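Local coordinates for protein poly-beta-hydroxybuterate polymerase (Cupriavidus necator, PDB 5T6O) that forms the catalytic domain of a class I polyhydroxybutyrate synthase, probably acting as an acyltransferase that builds the polyester chain without a template, at residues E13-V17 with N368-A372; E19-Q24 with E378-Y384; P80-G86 with L185-E189; I93-I98 with T127-L132. The protein carries 1 engineered substitution. One frame throughout, in Å; residues are numbered along the deposited sequence.

Interaction 1: E13-V17 with N368-A372; sequences EGAVV and NYGNA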
loop_
_atom_site.group_PDB
_atom_site.type_symbol
_atom_site.label_atom_id
_atom_site.label_comp_id
_atom_site.label_asym_id
_atom_site.label_seq_id
_atom_site.Cartn_x
_atom_site.Cartn_y
_atom_site.Cartn_z
ATOM N N GLU A 13 40.799 15.462 -6.987
ATOM C CA GLU A 13 41.818 16.439 -6.607
ATOM C C GLU A 13 41.205 17.824 -6.419
ATOM O O GLU A 13 40.437 18.296 -7.268
ATOM C CB GLU A 13 42.931 16.486 -7.661
ATOM C CG GLU A 13 44.092 17.426 -7.295
ATOM C CD GLU A 13 45.337 17.229 -8.155
ATOM O OE1 GLU A 13 45.322 16.364 -9.054
ATOM O OE2 GLU A 13 46.334 17.960 -7.931
ATOM N N GLY A 14 41.559 18.479 -5.314
ATOM C CA GLY A 14 40.992 19.777 -5.000
ATOM C C GLY A 14 41.703 20.421 -3.827
ATOM O O GLY A 14 42.707 19.912 -3.330
ATOM N N ALA A 15 41.162 21.561 -3.388
ATOM C CA ALA A 15 41.704 22.285 -2.245
ATOM C C ALA A 15 40.569 22.878 -1.425
ATOM O O ALA A 15 39.532 23.271 -1.967
ATOM C CB ALA A 15 42.653 23.411 -2.678
ATOM N N VAL A 16 40.763 22.922 -0.107
ATOM C CA VAL A 16 39.938 23.788 0.733
ATOM C C VAL A 16 40.316 25.233 0.439
ATOM O O VAL A 16 41.497 25.600 0.513
ATOM C CB VAL A 16 40.148 23.471 2.226
ATOM C CG1 VAL A 16 39.396 24.480 3.119
ATOM C CG2 VAL A 16 39.760 22.027 2.572
ATOM N N VAL A 17 39.324 26.063 0.105
ATOM C CA VAL A 17 39.555 27.480 -0.169
ATOM C C VAL A 17 38.918 28.391 0.875
ATOM O O VAL A 17 39.120 29.614 0.823
ATOM C CB VAL A 17 39.095 27.876 -1.592
ATOM C CG1 VAL A 17 39.952 27.181 -2.655
ATOM C CG2 VAL A 17 37.605 27.559 -1.831
ATOM N N ASN A 368 44.640 28.442 -10.708
ATOM C CA ASN A 368 44.852 28.282 -9.284
ATOM C C ASN A 368 43.512 28.228 -8.575
ATOM O O ASN A 368 42.486 28.664 -9.107
ATOM C CB ASN A 368 45.702 29.424 -8.717
ATOM C CG ASN A 368 47.177 29.226 -8.995
ATOM O OD1 ASN A 368 47.839 28.431 -8.326
ATOM N ND2 ASN A 368 47.701 29.953 -9.975
ATOM N N TYR A 369 43.535 27.659 -7.375
ATOM C CA TYR A 369 42.344 27.616 -6.545
ATOM C C TYR A 369 42.026 29.004 -5.997
ATOM O O TYR A 369 42.920 29.812 -5.736
ATOM C CB TYR A 369 42.548 26.649 -5.380
ATOM C CG TYR A 369 42.820 25.211 -5.774
ATOM C CD1 TYR A 369 41.788 24.391 -6.222
ATOM C CD2 TYR A 369 44.095 24.661 -5.652
ATOM C CE1 TYR A 369 42.015 23.079 -6.561
ATOM C CE2 TYR A 369 44.336 23.333 -5.991
ATOM C CZ TYR A 369 43.285 22.548 -6.448
ATOM O OH TYR A 369 43.481 21.222 -6.791
ATOM N N GLY A 370 40.734 29.267 -5.805
ATOM C CA GLY A 370 40.293 30.444 -5.081
ATOM C C GLY A 370 40.614 31.744 -5.805
ATOM O O GLY A 370 40.588 31.828 -7.031
ATOM N N ASN A 371 40.888 32.781 -5.017
ATOM C CA ASN A 371 41.318 34.081 -5.534
ATOM C C ASN A 371 42.187 34.744 -4.469
ATOM O O ASN A 371 42.549 34.116 -3.471
ATOM C CB ASN A 371 40.110 34.941 -5.941
ATOM C CG ASN A 371 39.160 35.254 -4.776
ATOM O OD1 ASN A 371 39.457 34.989 -3.615
ATOM N ND2 ASN A 371 38.007 35.842 -5.099
ATOM N N ALA A 372 42.512 36.026 -4.670
ATOM C CA ALA A 372 43.363 36.722 -3.705
ATOM C C ALA A 372 42.771 36.655 -2.305
ATOM O O ALA A 372 43.495 36.426 -1.330
ATOM C CB ALA A 372 43.574 38.179 -4.116
HETATM O O HOH W 1 45.793 20.426 -6.671
#
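Tyr-369 lays the face of its ring across Ala-15: the methyl CB of Ala-15 sits 3.5 Å from the ring centroid and only 10° off the normal, a CH-pi contact, with Tyr-369 CD2 the nearest ring atom, also 3.5 Å from Ala-15 CB. The site lies near one edge of the large mixed sheet of the alpha/beta hydrolase fold, where strand 14-19 runs between strand 23-28 and the short outer strand 378-379. The loop 368-372, which precedes that outer strand, folds over one face of strand 14-19. Side-chain alternation along the strand decides which residues it meets: Ala-15 and Val-17 point toward the loop, while Val-16 points away and packs on Gln-24 and Leu-26. Val-17 CG1 rests 3.8 Å from Tyr-369 CB and 3.9 Å from Gly-370 N, so the base of the tyrosine and the following backbone settle on the valine. Gly-370 turns the loop here with a positive phi of 67°, which favours glycine. Beyond it, Asn-371 ND2 hydrogen-bonds to Asp-106 of helix 89-108. At the other end of the ring, Tyr-369 OH comes within 3.4 Å of Gly-14 CA. The same hydroxyl reaches a water: Tyr-369 OH lies 2.4 Å from its oxygen, a very short separation, and the water donates to Glu-13 OE2 at 2.8 Å.

Interaction 2: E19-Q24 with E378-Y384; sequences ENEYFQ and EPAPGRY. With SO4 (sulfate ion), chain C.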
loop_
_atom_site.group_PDB
_atom_site.type_symbol
_atom_site.label_atom_id
_atom_site.label_comp_id
_atom_site.label_asym_id
_atom_site.label_seq_id
_atom_site.Cartn_x
_atom_site.Cartn_y
_atom_site.Cartn_z
ATOM N N GLU A 19 37.096 28.189 5.196
ATOM C CA GLU A 19 36.555 27.380 6.279
ATOM C C GLU A 19 36.072 28.289 7.395
ATOM O O GLU A 19 36.658 29.349 7.661
ATOM C CB GLU A 19 37.593 26.371 6.811
ATOM C CG GLU A 19 38.760 26.996 7.539
ATOM C CD GLU A 19 39.911 26.009 7.804
ATOM O OE1 GLU A 19 39.986 24.965 7.124
ATOM O OE2 GLU A 19 40.754 26.292 8.684
ATOM N N ASN A 20 35.000 27.864 8.056
ATOM C CA ASN A 20 34.593 28.496 9.309
ATOM C C ASN A 20 34.166 27.380 10.256
ATOM O O ASN A 20 34.482 26.203 10.046
ATOM C CB ASN A 20 33.516 29.579 9.073
ATOM C CG ASN A 20 32.169 29.021 8.606
ATOM O OD1 ASN A 20 31.937 27.812 8.576
ATOM N ND2 ASN A 20 31.263 29.928 8.241
ATOM N N GLU A 21 33.444 27.740 11.316
ATOM C CA GLU A 21 33.098 26.743 12.318
ATOM C C GLU A 21 32.175 25.675 11.757
ATOM O O GLU A 21 32.158 24.550 12.274
ATOM C CB GLU A 21 32.455 27.410 13.537
ATOM C CG GLU A 21 33.426 28.250 14.361
ATOM C CD GLU A 21 34.631 27.451 14.840
ATOM O OE1 GLU A 21 34.435 26.319 15.332
ATOM O OE2 GLU A 21 35.773 27.950 14.713
ATOM N N TYR A 22 31.439 25.991 10.698
ATOM C CA TYR A 22 30.377 25.127 10.205
ATOM C C TYR A 22 30.792 24.256 9.035
ATOM O O TYR A 22 30.207 23.186 8.846
ATOM C CB TYR A 22 29.166 25.970 9.785
ATOM C CG TYR A 22 28.536 26.707 10.935
ATOM C CD1 TYR A 22 29.028 27.944 11.354
ATOM C CD2 TYR A 22 27.449 26.161 11.625
ATOM C CE1 TYR A 22 28.453 28.621 12.422
ATOM C CE2 TYR A 22 26.869 26.835 12.703
ATOM C CZ TYR A 22 27.373 28.055 13.090
ATOM O OH TYR A 22 26.790 28.719 14.151
ATOM N N PHE A 23 31.764 24.677 8.229
ATOM C CA PHE A 23 32.061 23.916 7.020
ATOM C C PHE A 23 33.389 24.361 6.422
ATOM O O PHE A 23 33.957 25.395 6.794
ATOM C CB PHE A 23 30.947 24.072 5.980
ATOM C CG PHE A 23 30.989 25.380 5.238
ATOM C CD1 PHE A 23 30.649 26.563 5.870
ATOM C CD2 PHE A 23 31.345 25.419 3.894
ATOM C CE1 PHE A 23 30.688 27.767 5.176
ATOM C CE2 PHE A 23 31.379 26.611 3.197
ATOM C CZ PHE A 23 31.052 27.784 3.831
ATOM N N GLN A 24 33.883 23.537 5.498
ATOM C CA GLN A 24 34.967 23.884 4.590
ATOM C C GLN A 24 34.428 23.933 3.166
ATOM O O GLN A 24 33.652 23.061 2.758
ATOM C CB GLN A 24 36.100 22.860 4.656
ATOM C CG GLN A 24 36.875 22.887 5.958
ATOM C CD GLN A 24 38.001 21.892 5.973
ATOM O OE1 GLN A 24 37.806 20.702 5.680
ATOM N NE2 GLN A 24 39.209 22.376 6.291
ATOM N N GLU A 378 44.437 23.822 2.407
ATOM C CA GLU A 378 44.931 22.457 2.516
ATOM C C GLU A 378 44.265 21.645 1.412
ATOM O O GLU A 378 43.269 22.096 0.831
ATOM C CB GLU A 378 44.611 21.866 3.905
ATOM C CG GLU A 378 43.104 21.655 4.100
ATOM C CD GLU A 378 42.714 21.287 5.530
ATOM O OE1 GLU A 378 43.542 21.444 6.441
ATOM O OE2 GLU A 378 41.561 20.858 5.739
ATOM N N PRO A 379 44.794 20.465 1.077
ATOM C CA PRO A 379 44.199 19.687 -0.025
ATOM C C PRO A 379 42.829 19.123 0.326
ATOM O O PRO A 379 42.532 18.812 1.482
ATOM C CB PRO A 379 45.207 18.550 -0.247
ATOM C CG PRO A 379 46.492 19.001 0.433
ATOM C CD PRO A 379 45.994 19.803 1.624
ATOM N N ALA A 380 41.991 18.983 -0.701
ATOM C CA ALA A 380 40.787 18.165 -0.570
ATOM C C ALA A 380 41.245 16.746 -0.237
ATOM O O ALA A 380 42.315 16.320 -0.679
ATOM C CB ALA A 380 39.973 18.199 -1.844
ATOM N N PRO A 381 40.439 15.994 0.529
ATOM C CA PRO A 381 39.067 16.272 0.956
ATOM C C PRO A 381 38.948 17.187 2.180
ATOM O O PRO A 381 37.821 17.468 2.593
ATOM C CB PRO A 381 38.522 14.871 1.273
ATOM C CG PRO A 381 39.740 14.095 1.701
ATOM C CD PRO A 381 40.846 14.607 0.827
ATOM N N GLY A 382 40.068 17.659 2.725
ATOM C CA GLY A 382 40.031 18.513 3.896
ATOM C C GLY A 382 39.949 17.727 5.195
ATOM O O GLY A 382 39.601 16.549 5.231
ATOM N N ARG A 383 40.274 18.408 6.294
ATOM C CA ARG A 383 40.299 17.714 7.579
ATOM C C ARG A 383 38.922 17.607 8.240
ATOM O O ARG A 383 38.731 16.710 9.075
ATOM C CB ARG A 383 41.301 18.396 8.529
ATOM C CG ARG A 383 40.863 19.733 9.085
ATOM C CD ARG A 383 42.044 20.486 9.729
ATOM N NE ARG A 383 41.601 21.731 10.354
ATOM C CZ ARG A 383 41.401 22.874 9.700
ATOM N NH1 ARG A 383 41.624 22.958 8.389
ATOM N NH2 ARG A 383 40.981 23.944 10.366
ATOM N N TYR A 384 37.952 18.475 7.903
ATOM C CA TYR A 384 36.644 18.357 8.560
ATOM C C TYR A 384 36.017 16.995 8.299
ATOM O O TYR A 384 35.476 16.368 9.220
ATOM C CB TYR A 384 35.663 19.449 8.113
ATOM C CG TYR A 384 35.916 20.841 8.666
ATOM C CD1 TYR A 384 37.173 21.208 9.159
ATOM C CD2 TYR A 384 34.897 21.801 8.673
ATOM C CE1 TYR A 384 37.408 22.484 9.646
ATOM C CE2 TYR A 384 35.120 23.087 9.169
ATOM C CZ TYR A 384 36.385 23.417 9.643
ATOM O OH TYR A 384 36.629 24.680 10.125
HETATM S S SO4 C . 32.722 33.604 8.867
HETATM O O1 SO4 C . 32.348 34.994 9.089
HETATM O O2 SO4 C . 31.635 32.903 8.168
HETATM O O3 SO4 C . 33.003 32.955 10.139
HETATM O O4 SO4 C . 33.936 33.576 8.058
HETATM O O HOH W 2 36.590 18.320 4.838
#
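A salt-bridge network of Glu-19, Glu-378 and Arg-383 closes this contact. Arg-383 grips Glu-19 twice, NH1 donating to Glu-19 OE1 and NH2 to Glu-19 OE2, both at 2.9 Å, while Arg-383 NH1 pairs with Glu-378 OE1 at 3.1 Å. Gln-24 fits its amide between the acids: NE2 donates to Glu-378 OE2 at 2.9 Å and to Glu-19 OE1 at 2.8 Å, and OE1 accepts from Tyr-384 N at 3.2 Å and from a water at 2.8 Å that also donates to Pro-381 O. Glu-19 and Gln-24 belong to the beta hairpin of strands 14-19 and 23-28 in the alpha/beta hydrolase sheet, over which the C-terminal segment passes after strand 378-379. A cis peptide bond before Pro-381 bends that segment, and Gly-382 leaves room for the glutamine, since a CB there would clash with Gln-24 OE1 and, at these backbone angles, jam against the Pro-381 carbonyl O. Tyr-384 is covered most: Gln-24 CG stands 3.4 Å from the Tyr-384 ring centroid, 6° off the normal, a CH-pi contact, and Tyr-384 OH donates to Asn-20 O at 2.6 Å. In the bend, Asn-20 OD1 accepts from Tyr-22 N at 2.8 Å, an Asx turn, and from Phe-23 N at 3.2 Å, making an Asx motif. Asn-20 ND2 donates to O2 of a sulfate ion, probably from the crystallisation liquor, at 3.0 Å.

Interaction 3: P80-G86 with L185-E189; sequences PDASMAG and LRGLE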
loop_
_atom_site.group_PDB
_atom_site.type_symbol
_atom_site.label_atom_id
_atom_site.label_comp_id
_atom_site.label_asym_id
_atom_site.label_seq_id
_atom_site.Cartn_x
_atom_site.Cartn_y
_atom_site.Cartn_z
ATOM N N PRO A 80 29.977 18.321 14.128
ATOM C CA PRO A 80 29.974 19.201 15.304
ATOM C C PRO A 80 30.419 18.495 16.576
ATOM O O PRO A 80 30.131 17.316 16.796
ATOM C CB PRO A 80 28.514 19.666 15.405
ATOM C CG PRO A 80 27.751 18.738 14.571
ATOM C CD PRO A 80 28.654 18.254 13.490
ATOM N N ASP A 81 31.147 19.238 17.401
ATOM C CA ASP A 81 31.573 18.829 18.725
ATOM C C ASP A 81 30.778 19.608 19.764
ATOM O O ASP A 81 29.814 20.309 19.438
ATOM C CB ASP A 81 33.081 19.047 18.894
ATOM C CG ASP A 81 33.495 20.501 18.693
ATOM O OD1 ASP A 81 32.635 21.407 18.726
ATOM O OD2 ASP A 81 34.701 20.746 18.505
ATOM N N ALA A 82 31.227 19.525 21.020
ATOM C CA ALA A 82 30.484 20.123 22.125
ATOM C C ALA A 82 30.292 21.622 21.940
ATOM O O ALA A 82 29.269 22.174 22.364
ATOM C CB ALA A 82 31.203 19.838 23.441
ATOM N N SER A 83 31.250 22.294 21.294
ATOM C CA SER A 83 31.155 23.739 21.120
ATOM C C SER A 83 29.966 24.131 20.260
ATOM O O SER A 83 29.514 25.279 20.330
ATOM C CB SER A 83 32.445 24.286 20.497
ATOM O OG SER A 83 32.628 23.789 19.178
ATOM N N MET A 84 29.448 23.204 19.452
ATOM C CA MET A 84 28.337 23.485 18.561
ATOM C C MET A 84 27.035 22.835 19.019
ATOM O O MET A 84 26.068 22.813 18.257
ATOM C CB MET A 84 28.695 23.038 17.144
ATOM C CG MET A 84 29.917 23.780 16.601
ATOM S SD MET A 84 30.425 23.105 15.014
ATOM C CE MET A 84 29.046 23.569 13.966
ATOM N N ALA A 85 26.981 22.335 20.252
ATOM C CA ALA A 85 25.790 21.635 20.735
ATOM C C ALA A 85 24.544 22.518 20.765
ATOM O O ALA A 85 23.431 21.988 20.883
ATOM C CB ALA A 85 26.059 21.069 22.130
ATOM N N GLY A 86 24.694 23.837 20.660
ATOM C CA GLY A 86 23.562 24.740 20.593
ATOM C C GLY A 86 23.271 25.336 19.235
ATOM O O GLY A 86 22.448 26.259 19.148
ATOM N N LEU A 185 17.033 22.905 23.967
ATOM C CA LEU A 185 17.824 21.686 23.923
ATOM C C LEU A 185 19.288 22.002 23.669
ATOM O O LEU A 185 19.627 22.948 22.956
ATOM C CB LEU A 185 17.327 20.765 22.806
ATOM C CG LEU A 185 15.857 20.386 22.891
ATOM C CD1 LEU A 185 15.567 19.311 21.867
ATOM C CD2 LEU A 185 15.511 19.906 24.287
ATOM N N ARG A 186 20.160 21.172 24.228
ATOM C CA ARG A 186 21.551 21.145 23.797
ATOM C C ARG A 186 21.946 19.700 23.561
ATOM O O ARG A 186 21.370 18.780 24.145
ATOM C CB ARG A 186 22.486 21.785 24.833
ATOM C CG ARG A 186 22.439 23.303 24.865
ATOM C CD ARG A 186 23.510 23.891 25.795
ATOM N NE ARG A 186 24.867 23.714 25.271
ATOM C CZ ARG A 186 25.484 24.579 24.467
ATOM N NH1 ARG A 186 26.716 24.328 24.043
ATOM N NH2 ARG A 186 24.872 25.691 24.078
ATOM N N GLY A 187 22.923 19.497 22.708
ATOM C CA GLY A 187 23.471 18.164 22.593
ATOM C C GLY A 187 23.906 17.867 21.182
ATOM O O GLY A 187 23.741 18.663 20.260
ATOM N N LEU A 188 24.514 16.700 21.044
ATOM C CA LEU A 188 24.924 16.147 19.764
ATOM C C LEU A 188 24.224 14.809 19.635
ATOM O O LEU A 188 24.354 13.955 20.517
ATOM C CB LEU A 188 26.437 15.973 19.711
ATOM C CG LEU A 188 27.250 17.239 19.958
ATOM C CD1 LEU A 188 28.727 16.894 20.092
ATOM C CD2 LEU A 188 27.006 18.227 18.831
ATOM N N GLU A 189 23.463 14.630 18.571
ATOM C CA GLU A 189 22.774 13.370 18.346
ATOM C C GLU A 189 23.351 12.716 17.105
ATOM O O GLU A 189 23.436 13.350 16.047
ATOM C CB GLU A 189 21.267 13.564 18.204
ATOM C CG GLU A 189 20.583 13.799 19.527
ATOM C CD GLU A 189 20.742 12.615 20.480
ATOM O OE1 GLU A 189 21.014 11.473 20.015
ATOM O OE2 GLU A 189 20.590 12.832 21.696
#
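Leu-188, Ala-85 and Arg-186 carry most of this contact between the loop leading into helix 89-108 and the start of strand 188-191. The end of Leu-188 reaches across to the bend of the loop: its CD1 lies 3.4 Å from Asp-81 C and 3.6 Å from Pro-80 O, and its CD2 is 4.0 Å from Pro-80 CB and 4.1 Å from Ala-85 CA. Ala-85 faces the other segment, and its carbonyl accepts the one hydrogen bond between the two, from Gly-187 N to Ala-85 O at 3.1 Å. Gly-187 adopts a phi of 146° that suits glycine. Arg-186 stretches back along the loop so that one face of its guanidinium covers Ala-85 C and Gly-86 CA, with Arg-186 NH2 3.8 Å from Gly-86 CA. Strand 188-191 pairs antiparallel with strand 230-233 in a small two-stranded sheet apart from the main one, consistent with the cap inserted into the alpha/beta hydrolase core. Nearby, Leu-185 packs on Cys-238, disulfide-bonded to Cys-182, and on Tyr-206 of the second subunit. The loop holds its own shape: Met-84 N donates to Asp-81 O at 2.9 Å and Ala-85 N to Ala-82 O at 3.1 Å. One backbone hydrogen bond, a CA-H...O contact from Arg-186 CA to the same Ala-85 O at 3.6 Å and van der Waals contacts join the segments without a charge pair, the arginine contributing its flat face.

Interaction 4: I93-I98 with T127-L132; sequences IEHAAI and TALAVL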
loop_
_atom_site.group_PDB
_atom_site.type_symbol
_atom_site.label_atom_id
_atom_site.label_comp_id
_atom_site.label_asym_id
_atom_site.label_seq_id
_atom_site.Cartn_x
_atom_site.Cartn_y
_atom_site.Cartn_z
ATOM N N ILE A 93 21.803 27.789 8.055
ATOM C CA ILE A 93 21.371 28.497 6.852
ATOM C C ILE A 93 22.269 29.698 6.593
ATOM O O ILE A 93 22.768 29.896 5.476
ATOM C CB ILE A 93 19.892 28.917 6.970
ATOM C CG1 ILE A 93 18.981 27.683 7.082
ATOM C CG2 ILE A 93 19.486 29.767 5.772
ATOM C CD1 ILE A 93 19.043 26.749 5.870
ATOM N N GLU A 94 22.499 30.512 7.632
ATOM C CA GLU A 94 23.254 31.751 7.466
ATOM C C GLU A 94 24.746 31.484 7.300
ATOM O O GLU A 94 25.383 32.006 6.376
ATOM C CB GLU A 94 23.030 32.664 8.669
ATOM C CG GLU A 94 23.579 34.055 8.454
ATOM C CD GLU A 94 22.716 34.861 7.500
ATOM O OE1 GLU A 94 21.541 35.123 7.855
ATOM O OE2 GLU A 94 23.205 35.223 6.404
ATOM N N HIS A 95 25.327 30.697 8.202
ATOM C CA HIS A 95 26.778 30.610 8.290
ATOM C C HIS A 95 27.370 29.475 7.468
ATOM O O HIS A 95 28.596 29.341 7.421
ATOM C CB HIS A 95 27.189 30.481 9.757
ATOM C CG HIS A 95 26.716 31.616 10.602
ATOM N ND1 HIS A 95 27.071 32.926 10.349
ATOM C CD2 HIS A 95 25.899 31.646 11.680
ATOM C CE1 HIS A 95 26.499 33.712 11.246
ATOM N NE2 HIS A 95 25.783 32.960 12.064
ATOM N N ALA A 96 26.537 28.664 6.814
ATOM C CA ALA A 96 27.068 27.635 5.934
ATOM C C ALA A 96 26.454 27.729 4.542
ATOM O O ALA A 96 27.180 27.926 3.569
ATOM C CB ALA A 96 26.849 26.246 6.536
ATOM N N ALA A 97 25.130 27.609 4.416
ATOM C CA ALA A 97 24.530 27.600 3.080
ATOM C C ALA A 97 24.667 28.960 2.401
ATOM O O ALA A 97 25.195 29.063 1.286
ATOM C CB ALA A 97 23.058 27.185 3.154
ATOM N N ILE A 98 24.175 30.017 3.051
ATOM C CA ILE A 98 24.270 31.346 2.456
ATOM C C ILE A 98 25.729 31.770 2.350
ATOM O O ILE A 98 26.158 32.313 1.325
ATOM C CB ILE A 98 23.424 32.353 3.263
ATOM C CG1 ILE A 98 21.936 32.018 3.112
ATOM C CG2 ILE A 98 23.680 33.777 2.804
ATOM C CD1 ILE A 98 21.007 32.939 3.902
ATOM N N THR A 127 16.010 26.351 1.264
ATOM C CA THR A 127 15.661 27.331 2.287
ATOM C C THR A 127 16.556 28.560 2.181
ATOM O O THR A 127 16.074 29.697 2.247
ATOM C CB THR A 127 15.765 26.691 3.675
ATOM O OG1 THR A 127 14.875 25.569 3.739
ATOM C CG2 THR A 127 15.417 27.697 4.776
ATOM N N ALA A 128 17.858 28.346 1.974
ATOM C CA ALA A 128 18.802 29.457 1.876
ATOM C C ALA A 128 18.469 30.374 0.707
ATOM O O ALA A 128 18.515 31.603 0.843
ATOM C CB ALA A 128 20.228 28.922 1.741
ATOM N N LEU A 129 18.151 29.800 -0.457
ATOM C CA LEU A 129 17.823 30.641 -1.601
ATOM C C LEU A 129 16.498 31.367 -1.394
ATOM O O LEU A 129 16.349 32.515 -1.824
ATOM C CB LEU A 129 17.808 29.799 -2.879
ATOM C CG LEU A 129 19.205 29.390 -3.352
ATOM C CD1 LEU A 129 19.102 28.371 -4.466
ATOM C CD2 LEU A 129 19.998 30.610 -3.821
ATOM N N ALA A 130 15.542 30.734 -0.708
ATOM C CA ALA A 130 14.300 31.427 -0.383
ATOM C C ALA A 130 14.553 32.578 0.590
ATOM O O ALA A 130 13.940 33.645 0.468
ATOM C CB ALA A 130 13.278 30.444 0.188
ATOM N N VAL A 131 15.440 32.374 1.571
ATOM C CA VAL A 131 15.825 33.467 2.467
ATOM C C VAL A 131 16.468 34.594 1.671
ATOM O O VAL A 131 16.124 35.772 1.838
ATOM C CB VAL A 131 16.758 32.951 3.579
ATOM C CG1 VAL A 131 17.453 34.126 4.312
ATOM C CG2 VAL A 131 15.971 32.094 4.573
ATOM N N LEU A 132 17.404 34.245 0.785
ATOM C CA LEU A 132 18.089 35.255 -0.013
ATOM C C LEU A 132 17.117 36.015 -0.912
ATOM O O LEU A 132 17.250 37.233 -1.085
ATOM C CB LEU A 132 19.195 34.594 -0.842
ATOM C CG LEU A 132 20.469 34.246 -0.063
ATOM C CD1 LEU A 132 21.354 33.256 -0.830
ATOM C CD2 LEU A 132 21.238 35.519 0.261
#
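Thr-127 opens the buried face of its helix, its CG2 3.9 Å from Ile-93 CD1, while its OG1 hydrogen-bonds back to Thr-123 O. Ala-128 sits at the centre: its CB touches Ala-97 CB at 3.6 Å and Ile-98 CG1 at 3.8 Å, and its CA lies 4.0 Å from Ile-93 CG2. Leu-129 points away from this helix, and its side chain packs on Ala-140 and Val-143 of strand 140-146. One turn on from Thr-127, Val-131 places CG1 3.8 Å from Ile-98 CD1, and Leu-132 ends the row with CD2 3.9 Å from Ile-98 CG2. The opposing helix widens into a pi-type turn, Ile-98 N donating to Ile-93 O at 2.8 Å. The segment axes approach to 9.8 Å and cross at -107°, so the contact is one compact patch; the side-chain atoms that meet are all carbon. In alpha/beta hydrolases the turn joining a strand such as 113-118 to its helix, here 120-134, is the nucleophile elbow, and helix 89-108, linking strands 72-77 and 113-118, packs across that helix.

In the fold
Interactions 1 and 2 adjoin at the edge of the main sheet, their centres 12 Å apart: Val-16 N lies 2.8 Å from Glu-378 O and Gly-14 O 2.9 Å from Ala-380 N, probable hydrogen bonds pairing strand 14-19 with strand 378-379. Interaction 2 also reaches the others: its hairpin bend meets interaction 4 through Asn-20 ND2 and His-95 O, 2.9 Å apart, a probable hydrogen bond, and interaction 3 where Tyr-22 CD2 lies 3.8 Å from Met-84 CE. Interactions 3 and 4 do not touch, their nearest atoms about 8 Å apart, although helix 89-108 follows the loop of interaction 3. Interaction 4 is the most buried; its helix 120-134 follows the nucleophile-elbow turn of alpha/beta hydrolases.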